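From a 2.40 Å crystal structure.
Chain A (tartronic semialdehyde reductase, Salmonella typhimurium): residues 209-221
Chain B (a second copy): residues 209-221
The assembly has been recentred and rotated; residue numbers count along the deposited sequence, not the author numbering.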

# COMPACT_ATOMS: atom_id res chain seq x y z
N GLY A 209 24.60 3.71 13.94
CA GLY A 209 25.05 2.82 15.00
C GLY A 209 23.95 2.09 15.74
O GLY A 209 23.73 2.33 16.93
N GLY A 210 23.26 1.19 15.04
CA GLY A 210 22.17 0.44 15.64
C GLY A 210 21.55 -0.54 14.65
O GLY A 210 22.25 -1.10 13.82
N PHE A 211 20.24 -0.74 14.73
CA PHE A 211 19.59 -1.67 13.81
C PHE A 211 19.08 -1.11 12.50
O PHE A 211 18.69 -1.86 11.61
CB PHE A 211 18.48 -2.42 14.54
CG PHE A 211 18.99 -3.62 15.28
CD1 PHE A 211 18.86 -4.89 14.74
CD2 PHE A 211 19.68 -3.46 16.48
CE1 PHE A 211 19.43 -5.99 15.38
CE2 PHE A 211 20.25 -4.56 17.12
CZ PHE A 211 20.12 -5.82 16.56
N ALA A 212 19.10 0.22 12.38
CA ALA A 212 18.67 0.89 11.17
C ALA A 212 19.83 0.89 10.17
O ALA A 212 19.65 1.16 8.98
CB ALA A 212 18.26 2.32 11.48
N SER A 213 21.02 0.58 10.67
CA SER A 213 22.23 0.54 9.84
C SER A 213 22.07 -0.30 8.58
O SER A 213 21.65 -1.46 8.64
CB SER A 213 23.41 0.00 10.66
OG SER A 213 24.58 -0.12 9.87
N SER A 214 22.42 0.28 7.44
CA SER A 214 22.34 -0.41 6.17
C SER A 214 23.37 0.12 5.19
O SER A 214 23.91 1.22 5.36
CB SER A 214 20.95 -0.25 5.55
OG SER A 214 20.87 0.93 4.75
N ARG A 215 23.63 -0.66 4.14
CA ARG A 215 24.56 -0.27 3.10
C ARG A 215 23.91 0.83 2.27
O ARG A 215 24.60 1.60 1.59
CB ARG A 215 24.89 -1.48 2.23
CG ARG A 215 25.86 -1.22 1.12
CD ARG A 215 27.17 -0.63 1.63
NE ARG A 215 28.12 -0.51 0.53
CZ ARG A 215 29.15 0.32 0.51
NH1 ARG A 215 29.39 1.12 1.55
NH2 ARG A 215 29.96 0.35 -0.54
N ILE A 216 22.58 0.89 2.35
CA ILE A 216 21.75 1.87 1.63
C ILE A 216 21.71 3.23 2.35
O ILE A 216 21.82 4.27 1.70
CB ILE A 216 20.29 1.37 1.47
CG1 ILE A 216 20.27 0.17 0.52
CG2 ILE A 216 19.38 2.50 0.95
CD1 ILE A 216 20.75 0.49 -0.85
N LEU A 217 21.49 3.21 3.66
CA LEU A 217 21.46 4.46 4.43
C LEU A 217 22.84 5.12 4.35
O LEU A 217 22.96 6.34 4.31
CB LEU A 217 21.13 4.17 5.89
CG LEU A 217 21.27 5.34 6.87
CD1 LEU A 217 20.26 6.44 6.51
CD2 LEU A 217 21.07 4.85 8.29
N GLU A 218 23.88 4.30 4.33
CA GLU A 218 25.23 4.83 4.26
C GLU A 218 25.51 5.54 2.94
O GLU A 218 25.86 6.72 2.92
CB GLU A 218 26.24 3.71 4.45
CG GLU A 218 27.65 4.21 4.63
CD GLU A 218 28.65 3.09 4.55
OE1 GLU A 218 28.29 1.95 4.94
OE2 GLU A 218 29.79 3.36 4.10
N VAL A 219 25.38 4.80 1.84
CA VAL A 219 25.63 5.36 0.53
C VAL A 219 24.48 6.22 0.02
O VAL A 219 24.62 7.44 -0.10
CB VAL A 219 25.92 4.26 -0.51
CG1 VAL A 219 26.20 4.90 -1.88
CG2 VAL A 219 27.14 3.42 -0.06
N HIS A 220 23.34 5.59 -0.28
CA HIS A 220 22.17 6.29 -0.78
C HIS A 220 21.67 7.38 0.15
O HIS A 220 21.17 8.41 -0.31
CB HIS A 220 21.05 5.29 -1.06
CG HIS A 220 21.45 4.22 -2.02
ND1 HIS A 220 22.31 3.20 -1.68
CD2 HIS A 220 21.19 4.06 -3.34
CE1 HIS A 220 22.56 2.46 -2.75
NE2 HIS A 220 21.90 2.96 -3.77
N GLY A 221 21.79 7.14 1.45
CA GLY A 221 21.36 8.16 2.39
C GLY A 221 22.08 9.45 2.06
O GLY A 221 21.48 10.50 1.89
N GLY B 209 26.91 -9.44 0.74
CA GLY B 209 27.94 -8.65 0.10
C GLY B 209 27.20 -7.89 -0.98
O GLY B 209 26.80 -8.49 -1.98
N GLY B 210 27.00 -6.59 -0.78
CA GLY B 210 26.27 -5.82 -1.77
C GLY B 210 25.37 -4.78 -1.14
O GLY B 210 25.40 -4.60 0.08
N PHE B 211 24.56 -4.11 -1.95
CA PHE B 211 23.70 -3.06 -1.43
C PHE B 211 22.48 -3.49 -0.64
O PHE B 211 21.81 -2.65 -0.04
CB PHE B 211 23.30 -2.11 -2.56
CG PHE B 211 24.45 -1.33 -3.07
CD1 PHE B 211 24.52 0.04 -2.87
CD2 PHE B 211 25.53 -1.97 -3.67
CE1 PHE B 211 25.64 0.77 -3.25
CE2 PHE B 211 26.66 -1.26 -4.06
CZ PHE B 211 26.71 0.12 -3.85
N ALA B 212 22.19 -4.78 -0.63
CA ALA B 212 21.06 -5.29 0.12
C ALA B 212 21.44 -5.37 1.61
O ALA B 212 20.58 -5.40 2.49
CB ALA B 212 20.66 -6.66 -0.39
N SER B 213 22.75 -5.37 1.87
CA SER B 213 23.27 -5.48 3.23
C SER B 213 22.79 -4.44 4.22
O SER B 213 22.78 -3.25 3.95
CB SER B 213 24.81 -5.45 3.22
OG SER B 213 25.34 -5.79 4.50
N SER B 214 22.42 -4.93 5.40
CA SER B 214 21.95 -4.09 6.50
C SER B 214 22.00 -4.97 7.75
O SER B 214 22.11 -6.19 7.66
CB SER B 214 20.51 -3.65 6.28
OG SER B 214 19.64 -4.77 6.42
N ARG B 215 21.90 -4.35 8.92
CA ARG B 215 21.96 -5.10 10.16
C ARG B 215 20.75 -6.02 10.29
O ARG B 215 20.85 -7.10 10.89
CB ARG B 215 22.03 -4.15 11.36
CG ARG B 215 22.29 -4.87 12.68
CD ARG B 215 23.76 -5.23 12.84
NE ARG B 215 24.49 -4.13 13.46
CZ ARG B 215 24.26 -3.70 14.70
NH1 ARG B 215 23.33 -4.27 15.45
NH2 ARG B 215 24.97 -2.69 15.20
N ILE B 216 19.61 -5.60 9.74
CA ILE B 216 18.38 -6.38 9.80
C ILE B 216 18.55 -7.68 9.02
O ILE B 216 18.19 -8.75 9.49
CB ILE B 216 17.17 -5.58 9.22
CG1 ILE B 216 16.82 -4.41 10.14
CG2 ILE B 216 15.96 -6.49 9.06
CD1 ILE B 216 16.32 -4.83 11.50
N LEU B 217 19.09 -7.57 7.81
CA LEU B 217 19.30 -8.74 6.98
C LEU B 217 20.26 -9.68 7.70
O LEU B 217 20.14 -10.90 7.57
CB LEU B 217 19.90 -8.34 5.62
CG LEU B 217 20.35 -9.51 4.73
CD1 LEU B 217 19.20 -10.51 4.57
CD2 LEU B 217 20.84 -8.99 3.38
N GLU B 218 21.19 -9.11 8.46
CA GLU B 218 22.17 -9.92 9.19
C GLU B 218 21.56 -10.63 10.40
O GLU B 218 21.60 -11.86 10.51
CB GLU B 218 23.33 -9.04 9.66
CG GLU B 218 24.54 -9.83 10.14
CD GLU B 218 25.57 -8.95 10.82
OE1 GLU B 218 26.78 -9.28 10.75
OE2 GLU B 218 25.18 -7.94 11.45
N VAL B 219 21.00 -9.86 11.32
CA VAL B 219 20.41 -10.42 12.52
C VAL B 219 19.04 -11.07 12.30
O VAL B 219 18.88 -12.27 12.51
CB VAL B 219 20.31 -9.35 13.65
CG1 VAL B 219 19.60 -9.92 14.87
CG2 VAL B 219 21.73 -8.86 14.05
N HIS B 220 18.06 -10.28 11.87
CA HIS B 220 16.70 -10.79 11.68
C HIS B 220 16.52 -11.79 10.55
O HIS B 220 15.73 -12.73 10.68
CB HIS B 220 15.74 -9.62 11.49
CG HIS B 220 15.81 -8.61 12.59
ND1 HIS B 220 16.88 -7.75 12.73
CD2 HIS B 220 14.98 -8.35 13.62
CE1 HIS B 220 16.70 -7.00 13.80
NE2 HIS B 220 15.55 -7.34 14.36
N GLY B 221 17.22 -11.59 9.44
CA GLY B 221 17.09 -12.54 8.34
C GLY B 221 17.41 -13.92 8.87
O GLY B 221 16.82 -14.93 8.47
O HOH W 1 25.41 -0.14 12.99
O HOH W 2 19.23 -2.80 9.10
O HOH W 3 21.16 -2.11 2.42

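Two copies of the same stretch meet around Ser A214 and Ser B214, whose CA atoms lie 3.7 Å apart at a single beta bridge; in each chain a loop leads into a helix that begins at residue 215. Together the stretches bury 656 Å², summed over both sides. Walking along chain A, Gly A210 places its carbonyl O over one face of the Arg B215 guanidinium, 3.4 Å from Arg B215 CZ. Phe A211, with chi1 in the m well, reaches chain B with the end of its ring. Arg B215 covers one face: Arg B215 CG sits 4.2 Å from the centroid of the Phe A211 ring in a CH-pi contact, and Arg B215 CZ lies 5.0 Å from the same centroid, 17° off the normal, so the cation faces the pi electrons. At the ring edge, Phe A211 CD1 meets Ile B216 CD1 at 4.1 Å and Phe A211 CE1 meets Val B219 CB at 3.9 Å, both apolar contacts. The ring also meets that of His B220 rim to rim, planes at 89°, with Phe A211 CD1 3.2 Å from His B220 CE1. Ser A213 O accepts a nearly straight hydrogen bond from Arg B215 N (2.9 Å, 169°). Water 2 donates to Phe A211 O (2.7 Å) and Ser A213 O (2.8 Å) and accepts from Ile B216 N (2.9 Å), tying the loop of chain A to the first turn of the chain B helix. At Ser A214 the side chains pack closely, Ser A214 CB to Ser B214 CB at 3.5 Å, while each hydroxyl caps its own helix: Ser A214 OG accepts from Leu A217 N at 2.6 Å, and Ser B214 OG from Leu B217 N at 3.2 Å. Arg A215 N returns the backbone bond, donating to Ser B213 O at 2.7 Å. Arg A215 NH1 forms a salt bridge with Glu A218 OE2 at 3.4 Å, and Arg A215 CZ stands 5.4 Å from the centroid of the Phe B211 ring, at most a weak attraction; its chi3 is t where that of Arg B215 is p. Water 3 donates to Phe B211 O (2.6 Å) and Ser B213 O (2.5 Å) and accepts weakly from Ile A216 N (3.3 Å), echoing water 2. The apolar packing recurs with the chains exchanged: Ile A216 CD1 lies 4.0 Å from Phe B211 CB, and His A220 CE1 comes within 3.1 Å of Phe B211 CD1, the two ring planes at 88° meeting by their rims, neither over the face of the other.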